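Local coordinates for protein pectate lyase II (Xanthomonas campestris pv. campestris, PDB 2QY1) that probably cleaves pectate, a plant cell-wall polysaccharide, by beta-elimination, as a secreted member of polysaccharide lyase family 1, at residues A[3-7]-A[162-166]; A[58-64]-A[106-110]; A[15-21]-A[39-45]. The protein carries 2 engineered substitutions. All coordinates share one frame; numbering follows the deposited sequence.

Contact 1. Residues A[3-7]-A[162-166]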
ATOM      1  N   VAL A   3      10.159  -1.388  10.441  1.00 23.23           N
ATOM      2  CA  VAL A   3       9.547  -1.926  11.650  1.00 22.69           C
ATOM      3  C   VAL A   3       8.328  -2.753  11.247  1.00 22.43           C
ATOM      4  O   VAL A   3       7.545  -2.336  10.398  1.00 22.31           O
ATOM      5  CB  VAL A   3       9.140  -0.795  12.634  1.00 22.65           C
ATOM      6  CG1 VAL A   3       8.412  -1.360  13.853  1.00 22.63           C
ATOM      7  CG2 VAL A   3      10.366   0.001  13.073  1.00 22.39           C
ATOM      8  N   GLY A   4       8.176  -3.930  11.842  1.00 22.20           N
ATOM      9  CA  GLY A   4       7.020  -4.774  11.553  1.00 21.95           C
ATOM     10  C   GLY A   4       7.397  -6.050  10.830  1.00 21.94           C
ATOM     11  O   GLY A   4       8.530  -6.517  10.937  1.00 21.50           O
ATOM     12  N   TYR A   5       6.446  -6.612  10.087  1.00 21.85           N
ATOM     13  CA  TYR A   5       6.676  -7.867   9.368  1.00 22.00           C
ATOM     14  C   TYR A   5       7.766  -7.761   8.293  1.00 22.11           C
ATOM     15  O   TYR A   5       8.379  -8.766   7.924  1.00 22.00           O
ATOM     16  CB  TYR A   5       5.378  -8.403   8.762  1.00 21.99           C
ATOM     17  CG  TYR A   5       4.451  -9.094   9.745  1.00 22.01           C
ATOM     18  CD1 TYR A   5       4.861 -10.234  10.443  1.00 21.92           C
ATOM     19  CD2 TYR A   5       3.153  -8.629   9.952  1.00 21.76           C
ATOM     20  CE1 TYR A   5       4.005 -10.878  11.339  1.00 22.43           C
ATOM     21  CE2 TYR A   5       2.288  -9.270  10.843  1.00 22.42           C
ATOM     22  CZ  TYR A   5       2.721 -10.390  11.531  1.00 22.16           C
ATOM     23  OH  TYR A   5       1.871 -11.023  12.409  1.00 22.55           O
ATOM     24  N   GLY A   6       8.006  -6.544   7.805  1.00 22.12           N
ATOM     25  CA  GLY A   6       9.077  -6.295   6.837  1.00 22.17           C
ATOM     26  C   GLY A   6      10.429  -6.005   7.475  1.00 22.18           C
ATOM     27  O   GLY A   6      11.373  -5.627   6.780  1.00 22.24           O
ATOM     28  N   ALA A   7      10.529  -6.186   8.795  1.00 22.18           N
ATOM     29  CA  ALA A   7      11.774  -5.917   9.523  1.00 22.20           C
ATOM     30  C   ALA A   7      12.924  -6.774   9.003  1.00 22.31           C
ATOM     31  O   ALA A   7      12.737  -7.942   8.664  1.00 22.21           O
ATOM     32  CB  ALA A   7      11.585  -6.129  11.017  1.00 22.34           C
ATOM     33  N   HIS A 162       4.462 -12.210   1.405  1.00 20.51           N
ATOM     34  CA  HIS A 162       4.507 -12.274   2.866  1.00 20.37           C
ATOM     35  C   HIS A 162       5.667 -11.500   3.476  1.00 20.29           C
ATOM     36  O   HIS A 162       6.693 -11.301   2.833  1.00 20.12           O
ATOM     37  CB  HIS A 162       4.511 -13.729   3.349  1.00 20.25           C
ATOM     38  CG  HIS A 162       5.693 -14.524   2.887  1.00 20.40           C
ATOM     39  ND1 HIS A 162       6.804 -14.732   3.675  1.00 20.68           N
ATOM     40  CD2 HIS A 162       5.929 -15.177   1.725  1.00 20.52           C
ATOM     41  CE1 HIS A 162       7.676 -15.476   3.017  1.00 20.80           C
ATOM     42  NE2 HIS A 162       7.169 -15.758   1.830  1.00 20.76           N
ATOM     43  N   HIS A 163       5.476 -11.073   4.726  1.00 20.30           N
ATOM     44  CA  HIS A 163       6.478 -10.330   5.503  1.00 20.27           C
ATOM     45  C   HIS A 163       6.861  -8.997   4.871  1.00 20.21           C
ATOM     46  O   HIS A 163       7.957  -8.820   4.324  1.00 20.13           O
ATOM     47  CB  HIS A 163       7.678 -11.214   5.845  1.00 20.36           C
ATOM     48  CG  HIS A 163       7.337 -12.319   6.792  1.00 20.93           C
ATOM     49  ND1 HIS A 163       6.968 -13.576   6.366  1.00 21.21           N
ATOM     50  CD2 HIS A 163       7.262 -12.341   8.144  1.00 21.50           C
ATOM     51  CE1 HIS A 163       6.702 -14.332   7.416  1.00 21.84           C
ATOM     52  NE2 HIS A 163       6.868 -13.606   8.507  1.00 21.46           N
ATOM     53  N   VAL A 164       5.921  -8.063   4.973  1.00 20.15           N
ATOM     54  CA  VAL A 164       5.990  -6.764   4.318  1.00 19.92           C
ATOM     55  C   VAL A 164       5.657  -5.668   5.321  1.00 19.91           C
ATOM     56  O   VAL A 164       4.740  -5.815   6.133  1.00 19.90           O
ATOM     57  CB  VAL A 164       4.992  -6.696   3.125  1.00 19.98           C
ATOM     58  CG1 VAL A 164       4.965  -5.308   2.492  1.00 19.61           C
ATOM     59  CG2 VAL A 164       5.341  -7.754   2.073  1.00 19.74           C
ATOM     60  N   THR A 165       6.421  -4.578   5.271  1.00 19.90           N
ATOM     61  CA  THR A 165       6.074  -3.360   5.991  1.00 19.80           C
ATOM     62  C   THR A 165       5.717  -2.256   4.999  1.00 19.78           C
ATOM     63  O   THR A 165       6.488  -1.943   4.089  1.00 19.54           O
ATOM     64  CB  THR A 165       7.199  -2.898   6.947  1.00 19.86           C
ATOM     65  OG1 THR A 165       7.261  -3.782   8.069  1.00 20.76           O
ATOM     66  CG2 THR A 165       6.937  -1.481   7.458  1.00 19.54           C
ATOM     67  N   VAL A 166       4.525  -1.698   5.187  1.00 19.62           N
ATOM     68  CA  VAL A 166       4.030  -0.576   4.409  1.00 19.70           C
ATOM     69  C   VAL A 166       3.953   0.594   5.392  1.00 19.60           C
ATOM     70  O   VAL A 166       3.007   0.685   6.178  1.00 19.65           O
ATOM     71  CB  VAL A 166       2.628  -0.896   3.812  1.00 19.56           C
ATOM     72  CG1 VAL A 166       2.060   0.292   3.055  1.00 19.75           C
ATOM     73  CG2 VAL A 166       2.693  -2.130   2.906  1.00 19.73           C
TER
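The hydroxyl of T165 links the backbones of V3 and G6. As donor, T165 OG1 reaches V3 O at 2.8 Å. It comes in above the carbonyl plane, 52° out of it. As acceptor, the same T165 OG1 takes the N-H of G6 at 2.9 Å in a bent bond. The rotamer of T165 (chi1 -72°) sets OG1 beside its own backbone N and opposite its carbonyl carbon. CG2 is anti to the backbone N, and T165 CG2 lies 3.1 Å from V3 O, a close contact made by the same approach that brings OG1 to that oxygen.

The second group is van der Waals and aromatic contacts. Y5 CB rests 3.7 Å from V164 O. Further out, Y5 CD1 meets CD2 of the H163 ring at 3.9 Å. The two rings are steeply inclined, with planes 80° apart, but they meet obliquely. The edge of the H163 imidazole lies near Y5 O, and H163 CB touches that oxygen at 3.3 Å. At its other edge H163 ND1 is hydrogen-bonded in plane to H162 ND1 at 2.9 Å.

Residues 4-7 form a type I turn, closed by A7 N to G4 O. G4 has a positive phi. The bare G4 and G6 let the turn lie close against the strand, with G6 CA 4.0 Å from V164 CA.

T165 sits on a strand of the parallel beta-helix, between strands 129-137 and 193-202. V164 and V166 turn to the other face, against M157. Outside the pair, K128 NZ binds Y5 O and A7 O, and the Y5 ring stands edge-to-face with Y304.

The N-terminal turn is therefore held through its backbone polar groups, with the Y5 side chain packed alongside. One buried hydroxyl uses both its donor and its acceptor capacity on them.

Contact 2. Residues A[58-64]-A[106-110]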
ATOM      1  N   GLN A  58      -5.654   9.275 -19.222  1.00 18.76           N
ATOM      2  CA  GLN A  58      -4.718   8.274 -18.707  1.00 18.80           C
ATOM      3  C   GLN A  58      -5.163   6.821 -18.896  1.00 18.77           C
ATOM      4  O   GLN A  58      -4.369   5.987 -19.340  1.00 18.83           O
ATOM      5  CB  GLN A  58      -4.373   8.553 -17.238  1.00 18.70           C
ATOM      6  CG  GLN A  58      -3.811   9.955 -16.967  1.00 19.06           C
ATOM      7  CD  GLN A  58      -2.646  10.302 -17.879  1.00 19.26           C
ATOM      8  OE1 GLN A  58      -2.840  10.736 -19.020  1.00 19.05           O
ATOM      9  NE2 GLN A  58      -1.430  10.119 -17.379  1.00 19.30           N
ATOM     10  N   TRP A  59      -6.427   6.531 -18.587  1.00 18.65           N
ATOM     11  CA  TRP A  59      -6.931   5.151 -18.608  1.00 18.66           C
ATOM     12  C   TRP A  59      -6.867   4.521 -19.998  1.00 18.97           C
ATOM     13  O   TRP A  59      -6.745   3.301 -20.134  1.00 18.74           O
ATOM     14  CB  TRP A  59      -8.351   5.071 -18.025  1.00 18.40           C
ATOM     15  CG  TRP A  59      -9.444   5.642 -18.894  1.00 18.11           C
ATOM     16  CD1 TRP A  59      -9.914   6.924 -18.887  1.00 18.00           C
ATOM     17  CD2 TRP A  59     -10.213   4.939 -19.879  1.00 18.11           C
ATOM     18  NE1 TRP A  59     -10.920   7.067 -19.815  1.00 17.83           N
ATOM     19  CE2 TRP A  59     -11.125   5.864 -20.437  1.00 17.82           C
ATOM     20  CE3 TRP A  59     -10.214   3.618 -20.352  1.00 18.35           C
ATOM     21  CZ2 TRP A  59     -12.031   5.510 -21.441  1.00 17.98           C
ATOM     22  CZ3 TRP A  59     -11.120   3.265 -21.351  1.00 17.91           C
ATOM     23  CH2 TRP A  59     -12.013   4.210 -21.886  1.00 18.27           C
ATOM     24  N   LYS A  60      -6.928   5.383 -21.012  1.00 19.19           N
ATOM     25  CA  LYS A  60      -6.925   5.000 -22.420  1.00 20.04           C
ATOM     26  C   LYS A  60      -5.539   4.586 -22.914  1.00 19.73           C
ATOM     27  O   LYS A  60      -5.415   3.886 -23.923  1.00 19.94           O
ATOM     28  CB  LYS A  60      -7.409   6.180 -23.266  1.00 20.04           C
ATOM     29  CG  LYS A  60      -8.678   6.856 -22.755  1.00 21.07           C
ATOM     30  CD  LYS A  60      -9.027   8.082 -23.592  1.00 21.44           C
ATOM     31  CE  LYS A  60     -10.454   8.537 -23.344  1.00 23.30           C
ATOM     32  NZ  LYS A  60     -11.428   7.609 -23.984  1.00 25.35           N
ATOM     33  N   LEU A  61      -4.503   5.034 -22.206  1.00 19.44           N
ATOM     34  CA  LEU A  61      -3.119   4.821 -22.625  1.00 19.20           C
ATOM     35  C   LEU A  61      -2.528   3.562 -21.987  1.00 19.23           C
ATOM     36  O   LEU A  61      -2.988   3.141 -20.922  1.00 19.17           O
ATOM     37  CB  LEU A  61      -2.269   6.051 -22.277  1.00 19.10           C
ATOM     38  CG  LEU A  61      -2.684   7.369 -22.941  1.00 18.89           C
ATOM     39  CD1 LEU A  61      -1.986   8.554 -22.282  1.00 18.61           C
ATOM     40  CD2 LEU A  61      -2.406   7.340 -24.437  1.00 19.02           C
ATOM     41  N   PRO A  62      -1.523   2.945 -22.644  1.00 19.21           N
ATOM     42  CA  PRO A  62      -0.837   1.801 -22.034  1.00 19.26           C
ATOM     43  C   PRO A  62      -0.094   2.165 -20.752  1.00 19.30           C
ATOM     44  O   PRO A  62       0.399   3.293 -20.611  1.00 19.15           O
ATOM     45  CB  PRO A  62       0.155   1.351 -23.117  1.00 19.31           C
ATOM     46  CG  PRO A  62       0.302   2.510 -24.029  1.00 19.40           C
ATOM     47  CD  PRO A  62      -1.000   3.247 -23.992  1.00 19.32           C
ATOM     48  N   ALA A  63      -0.023   1.207 -19.831  1.00 19.31           N
ATOM     49  CA  ALA A  63       0.683   1.388 -18.567  1.00 19.74           C
ATOM     50  C   ALA A  63       2.186   1.554 -18.783  1.00 20.10           C
ATOM     51  O   ALA A  63       2.747   1.024 -19.745  1.00 20.12           O
ATOM     52  CB  ALA A  63       0.413   0.209 -17.640  1.00 19.74           C
ATOM     53  N   LYS A  64       2.815   2.309 -17.886  1.00 20.58           N
ATOM     54  CA  LYS A  64       4.271   2.429 -17.816  1.00 21.04           C
ATOM     55  C   LYS A  64       4.690   1.870 -16.461  1.00 21.31           C
ATOM     56  O   LYS A  64       4.410   2.475 -15.419  1.00 21.13           O
ATOM     57  CB  LYS A  64       4.701   3.894 -17.952  1.00 20.91           C
ATOM     58  CG  LYS A  64       4.525   4.483 -19.355  1.00 22.06           C
ATOM     59  CD  LYS A  64       4.183   5.980 -19.321  1.00 23.86           C
ATOM     60  CE  LYS A  64       5.324   6.840 -18.799  1.00 25.43           C
ATOM     61  NZ  LYS A  64       4.981   8.303 -18.783  1.00 25.48           N
ATOM     62  N   LEU A 106      -0.879   9.903 -11.119  1.00 18.72           N
ATOM     63  CA  LEU A 106      -1.695   9.966 -12.333  1.00 18.46           C
ATOM     64  C   LEU A 106      -1.227   9.031 -13.452  1.00 18.37           C
ATOM     65  O   LEU A 106      -0.995   9.460 -14.591  1.00 18.43           O
ATOM     66  CB  LEU A 106      -1.794  11.415 -12.827  1.00 18.30           C
ATOM     67  CG  LEU A 106      -2.556  12.384 -11.914  1.00 18.47           C
ATOM     68  CD1 LEU A 106      -2.156  13.825 -12.214  1.00 18.34           C
ATOM     69  CD2 LEU A 106      -4.066  12.192 -12.061  1.00 18.37           C
ATOM     70  N   LEU A 107      -1.106   7.750 -13.114  1.00 18.31           N
ATOM     71  CA  LEU A 107      -0.561   6.749 -14.030  1.00 18.32           C
ATOM     72  C   LEU A 107      -1.505   6.393 -15.171  1.00 18.38           C
ATOM     73  O   LEU A 107      -2.725   6.397 -15.011  1.00 18.32           O
ATOM     74  CB  LEU A 107      -0.176   5.476 -13.272  1.00 18.35           C
ATOM     75  CG  LEU A 107       0.837   5.583 -12.134  1.00 18.31           C
ATOM     76  CD1 LEU A 107       1.085   4.214 -11.545  1.00 19.14           C
ATOM     77  CD2 LEU A 107       2.138   6.196 -12.613  1.00 17.84           C
ATOM     78  N   GLN A 108      -0.905   6.086 -16.317  1.00 18.40           N
ATOM     79  CA  GLN A 108      -1.602   5.566 -17.486  1.00 18.24           C
ATOM     80  C   GLN A 108      -1.958   4.099 -17.257  1.00 18.23           C
ATOM     81  O   GLN A 108      -1.272   3.398 -16.508  1.00 18.53           O
ATOM     82  CB  GLN A 108      -0.703   5.677 -18.727  1.00 18.25           C
ATOM     83  CG  GLN A 108      -0.217   7.097 -19.044  1.00 17.98           C
ATOM     84  CD  GLN A 108       0.720   7.182 -20.247  1.00 18.63           C
ATOM     85  OE1 GLN A 108       1.172   8.272 -20.604  1.00 19.53           O
ATOM     86  NE2 GLN A 108       1.005   6.047 -20.881  1.00 17.91           N
ATOM     87  N   GLY A 109      -3.024   3.635 -17.904  1.00 18.19           N
ATOM     88  CA  GLY A 109      -3.316   2.205 -17.942  1.00 18.27           C
ATOM     89  C   GLY A 109      -4.683   1.794 -17.436  1.00 18.36           C
ATOM     90  O   GLY A 109      -5.139   0.689 -17.724  1.00 18.02           O
ATOM     91  N   GLY A 110      -5.330   2.674 -16.672  1.00 18.46           N
ATOM     92  CA  GLY A 110      -6.651   2.387 -16.114  1.00 18.78           C
ATOM     93  C   GLY A 110      -6.576   1.239 -15.130  1.00 18.97           C
ATOM     94  O   GLY A 110      -5.914   1.346 -14.100  1.00 18.85           O
TER
HETATM   95  O   HOH W   1       1.154  10.319 -18.864  1.00 11.08           O
HETATM   96  O   HOH W   2       1.360   3.176 -15.662  1.00  9.72           O
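Q108 inserts its side chain between L61, P62 and K64. Its amide is held by P62: Q108 NE2 donates to P62 O at 2.8 Å. That oxygen lies in the amide plane, and the donor sits nearly along the C=O axis. Q108 CG is opposite its own carbonyl carbon and the chain is extended beyond it, which carries the amide out to P62. Around it, L61 CD1 packs 3.6 Å from Q108 OE1, and K64 CD approaches Q108 NE2 to 3.5 Å.

Q58 makes the reciprocal bond. Q58 NE2 donates to L106 O at 2.9 Å, close to straight at 168° and in the plane of its amide. A bend at chi2 (-52°) folds Q58 back to this carbonyl. The two amide planes are 85° apart. Water 1 joins them, accepting from Q58 NE2 and donating to Q108 OE1.

The backbone frames both side chains. G109 N donates to Q58 O at 3.1 Å. L61 N, closing the type I turn 58-61, reaches the same oxygen from the opposite face of its plane. W59 CB lies 3.7 Å from G110 CA. G109 takes a positive phi that glycine readily adopts. Water 2 joins K64 N to Q108 O.

Further out, the W59 side chain touches C143, whose disulfide partner is C56. K64 pairs through its backbone with G87, and L106 with F137. Two loops of the beta-helix are thus crosslinked by reciprocal amide-to-carbonyl bonds, each satisfying a backbone oxygen of the other loop.

Contact 3. Residues A[15-21]-A[39-45]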
ATOM      1  N   LYS A  15      25.435  -0.652  -1.179  1.00 21.60           N
ATOM      2  CA  LYS A  15      25.998  -0.616  -2.530  1.00 21.36           C
ATOM      3  C   LYS A  15      25.923   0.800  -3.095  1.00 21.03           C
ATOM      4  O   LYS A  15      24.978   1.541  -2.811  1.00 20.79           O
ATOM      5  CB  LYS A  15      25.277  -1.596  -3.465  1.00 21.56           C
ATOM      6  CG  LYS A  15      25.425  -3.080  -3.095  1.00 22.26           C
ATOM      7  CD  LYS A  15      26.846  -3.607  -3.274  1.00 23.60           C
ATOM      8  CE  LYS A  15      26.967  -5.028  -2.740  1.00 24.34           C
ATOM      9  NZ  LYS A  15      28.390  -5.455  -2.585  1.00 26.17           N
ATOM     10  N   VAL A  16      26.938   1.173  -3.870  1.00 20.74           N
ATOM     11  CA  VAL A  16      26.975   2.476  -4.531  1.00 20.47           C
ATOM     12  C   VAL A  16      25.775   2.604  -5.479  1.00 20.36           C
ATOM     13  O   VAL A  16      25.614   1.781  -6.384  1.00 20.37           O
ATOM     14  CB  VAL A  16      28.313   2.694  -5.286  1.00 20.53           C
ATOM     15  CG1 VAL A  16      28.273   3.974  -6.119  1.00 20.40           C
ATOM     16  CG2 VAL A  16      29.483   2.724  -4.298  1.00 20.16           C
ATOM     17  N   PRO A  17      24.911   3.614  -5.244  1.00 20.13           N
ATOM     18  CA  PRO A  17      23.713   3.835  -6.054  1.00 20.04           C
ATOM     19  C   PRO A  17      23.996   4.034  -7.542  1.00 20.00           C
ATOM     20  O   PRO A  17      24.967   4.692  -7.914  1.00 19.77           O
ATOM     21  CB  PRO A  17      23.114   5.112  -5.453  1.00 20.16           C
ATOM     22  CG  PRO A  17      23.603   5.119  -4.049  1.00 20.01           C
ATOM     23  CD  PRO A  17      25.005   4.598  -4.148  1.00 20.14           C
ATOM     24  N   VAL A  18      23.144   3.438  -8.369  1.00 19.89           N
ATOM     25  CA  VAL A  18      23.159   3.643  -9.809  1.00 19.73           C
ATOM     26  C   VAL A  18      22.124   4.725 -10.102  1.00 19.86           C
ATOM     27  O   VAL A  18      20.932   4.540  -9.834  1.00 19.77           O
ATOM     28  CB  VAL A  18      22.804   2.331 -10.562  1.00 19.74           C
ATOM     29  CG1 VAL A  18      22.782   2.543 -12.077  1.00 19.77           C
ATOM     30  CG2 VAL A  18      23.777   1.215 -10.185  1.00 19.49           C
ATOM     31  N   ASN A  19      22.583   5.864 -10.614  1.00 19.77           N
ATOM     32  CA  ASN A  19      21.675   6.951 -10.974  1.00 19.94           C
ATOM     33  C   ASN A  19      20.867   6.594 -12.215  1.00 20.06           C
ATOM     34  O   ASN A  19      21.432   6.246 -13.256  1.00 20.08           O
ATOM     35  CB  ASN A  19      22.438   8.263 -11.194  1.00 19.97           C
ATOM     36  CG  ASN A  19      23.178   8.726  -9.953  1.00 19.93           C
ATOM     37  OD1 ASN A  19      22.803   8.392  -8.828  1.00 19.83           O
ATOM     38  ND2 ASN A  19      24.238   9.500 -10.155  1.00 20.07           N
ATOM     39  N   VAL A  20      19.547   6.657 -12.088  1.00 20.14           N
ATOM     40  CA  VAL A  20      18.645   6.403 -13.211  1.00 20.45           C
ATOM     41  C   VAL A  20      17.669   7.570 -13.360  1.00 20.75           C
ATOM     42  O   VAL A  20      16.902   7.869 -12.448  1.00 20.59           O
ATOM     43  CB  VAL A  20      17.908   5.032 -13.086  1.00 20.40           C
ATOM     44  CG1 VAL A  20      18.907   3.878 -13.162  1.00 20.41           C
ATOM     45  CG2 VAL A  20      17.086   4.939 -11.799  1.00 20.02           C
ATOM     46  N   ALA A  21      17.722   8.241 -14.507  1.00 21.21           N
ATOM     47  CA  ALA A  21      16.925   9.448 -14.730  1.00 21.67           C
ATOM     48  C   ALA A  21      15.548   9.159 -15.310  1.00 22.06           C
ATOM     49  O   ALA A  21      14.672  10.029 -15.307  1.00 22.10           O
ATOM     50  CB  ALA A  21      17.684  10.424 -15.623  1.00 21.83           C
ATOM     51  N   LEU A  39      21.538  -4.256  -5.342  1.00 20.17           N
ATOM     52  CA  LEU A  39      21.441  -3.204  -6.348  1.00 20.00           C
ATOM     53  C   LEU A  39      20.699  -2.008  -5.752  1.00 19.94           C
ATOM     54  O   LEU A  39      19.593  -2.157  -5.232  1.00 20.01           O
ATOM     55  CB  LEU A  39      20.706  -3.712  -7.599  1.00 20.15           C
ATOM     56  CG  LEU A  39      20.353  -2.704  -8.703  1.00 19.92           C
ATOM     57  CD1 LEU A  39      21.597  -2.243  -9.471  1.00 20.48           C
ATOM     58  CD2 LEU A  39      19.309  -3.277  -9.658  1.00 19.99           C
ATOM     59  N   VAL A  40      21.309  -0.829  -5.822  1.00 19.67           N
ATOM     60  CA  VAL A  40      20.659   0.389  -5.337  1.00 19.49           C
ATOM     61  C   VAL A  40      20.446   1.351  -6.494  1.00 19.56           C
ATOM     62  O   VAL A  40      21.397   1.736  -7.176  1.00 19.36           O
ATOM     63  CB  VAL A  40      21.453   1.076  -4.195  1.00 19.47           C
ATOM     64  CG1 VAL A  40      20.756   2.363  -3.744  1.00 19.24           C
ATOM     65  CG2 VAL A  40      21.617   0.133  -3.019  1.00 19.06           C
ATOM     66  N   LEU A  41      19.189   1.726  -6.708  1.00 19.50           N
ATOM     67  CA  LEU A  41      18.833   2.632  -7.787  1.00 20.00           C
ATOM     68  C   LEU A  41      18.386   3.986  -7.253  1.00 19.97           C
ATOM     69  O   LEU A  41      17.425   4.080  -6.487  1.00 20.02           O
ATOM     70  CB  LEU A  41      17.744   2.012  -8.675  1.00 19.98           C
ATOM     71  CG  LEU A  41      18.048   0.638  -9.281  1.00 20.75           C
ATOM     72  CD1 LEU A  41      16.802   0.029  -9.905  1.00 21.39           C
ATOM     73  CD2 LEU A  41      19.172   0.712 -10.305  1.00 21.29           C
ATOM     74  N   ASN A  42      19.109   5.026  -7.658  1.00 19.67           N
ATOM     75  CA  ASN A  42      18.774   6.396  -7.309  1.00 19.72           C
ATOM     76  C   ASN A  42      18.000   7.037  -8.454  1.00 19.56           C
ATOM     77  O   ASN A  42      18.585   7.427  -9.470  1.00 19.33           O
ATOM     78  CB  ASN A  42      20.056   7.182  -6.983  1.00 19.92           C
ATOM     79  CG  ASN A  42      19.806   8.667  -6.751  1.00 20.50           C
ATOM     80  OD1 ASN A  42      20.501   9.517  -7.310  1.00 22.01           O
ATOM     81  ND2 ASN A  42      18.828   8.986  -5.917  1.00 20.80           N
ATOM     82  N   TYR A  43      16.681   7.126  -8.294  1.00 19.38           N
ATOM     83  CA  TYR A  43      15.824   7.723  -9.318  1.00 19.45           C
ATOM     84  C   TYR A  43      15.807   9.249  -9.232  1.00 19.68           C
ATOM     85  O   TYR A  43      15.383   9.816  -8.224  1.00 19.76           O
ATOM     86  CB  TYR A  43      14.395   7.172  -9.254  1.00 19.01           C
ATOM     87  CG  TYR A  43      13.463   7.881 -10.211  1.00 18.66           C
ATOM     88  CD1 TYR A  43      13.620   7.750 -11.593  1.00 17.92           C
ATOM     89  CD2 TYR A  43      12.441   8.708  -9.736  1.00 18.71           C
ATOM     90  CE1 TYR A  43      12.772   8.416 -12.485  1.00 17.83           C
ATOM     91  CE2 TYR A  43      11.588   9.377 -10.617  1.00 18.23           C
ATOM     92  CZ  TYR A  43      11.760   9.224 -11.989  1.00 17.97           C
ATOM     93  OH  TYR A  43      10.926   9.888 -12.863  1.00 17.64           O
ATOM     94  N   THR A  44      16.243   9.895 -10.311  1.00 20.05           N
ATOM     95  CA  THR A  44      16.450  11.347 -10.337  1.00 20.42           C
ATOM     96  C   THR A  44      15.466  12.091 -11.243  1.00 20.60           C
ATOM     97  O   THR A  44      15.464  13.323 -11.280  1.00 20.59           O
ATOM     98  CB  THR A  44      17.882  11.696 -10.802  1.00 20.49           C
ATOM     99  OG1 THR A  44      18.068  11.236 -12.146  1.00 20.75           O
ATOM    100  CG2 THR A  44      18.921  11.051  -9.897  1.00 20.53           C
ATOM    101  N   GLY A  45      14.645  11.346 -11.978  1.00 21.06           N
ATOM    102  CA  GLY A  45      13.679  11.941 -12.904  1.00 21.51           C
ATOM    103  C   GLY A  45      12.675  12.820 -12.190  1.00 21.81           C
ATOM    104  O   GLY A  45      12.292  12.535 -11.057  1.00 21.67           O
TER
HETATM  105  O   HOH W   3      23.931  -0.547  -6.691  1.00 16.80           O
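Strands 18-20 and 39-43 run parallel, with their axes 4.6 Å apart at closest and turned by 37°. They are the first two strands in the chain, with helix 23-32 between them, and 39-43 passes the pairing on to strand 74-78 of the parallel beta-helix. Four backbone bonds alternate across the pair. V18 N donates to V40 O at 2.7 Å, V18 O accepts from N42 N, V20 N donates to N42 O, and V20 O accepts from T44 N.

V18, V20, L41 and Y43 share one face. V18 CB meets L41 CD2 at 4.0 Å, and L41 also packs on M26, A29 and I30 of the helix. With CG opposite its backbone N (chi1 174°), the Y43 ring runs past V20 towards A21. Y43 CD1 lies 3.4 Å from V20 O, and CE1 is near A21 O. G45 N sits over one ring face, and Y43 OH bonds to A83 O. On the other face N19 and N42 lie side by side. P17 runs alongside V40, with P17 CG 4.0 Å from V40 CG1.

Before the pairing begins, water 3 bridges the chains, donating to V16 O at 2.9 Å and accepting from V40 N at 2.8 Å.

From the N terminus, residues 3-7 come first, and contact 1 waits for 162-166 to close its long loop. Contact 3 is nested inside it. It closes a short loop that contains helix 23-32 and ties the first strand to strand 39-43. Contact 2 follows in series with contact 3, also within the loop of contact 1, and joins the loops before strands 65-69 and 116-119. Contacts 1 and 3 reach the same array of strands, with centres about 23 Å apart. Contact 2 lies across the chain's centre from contact 1, with centres about 29 Å apart. None of the three touches another.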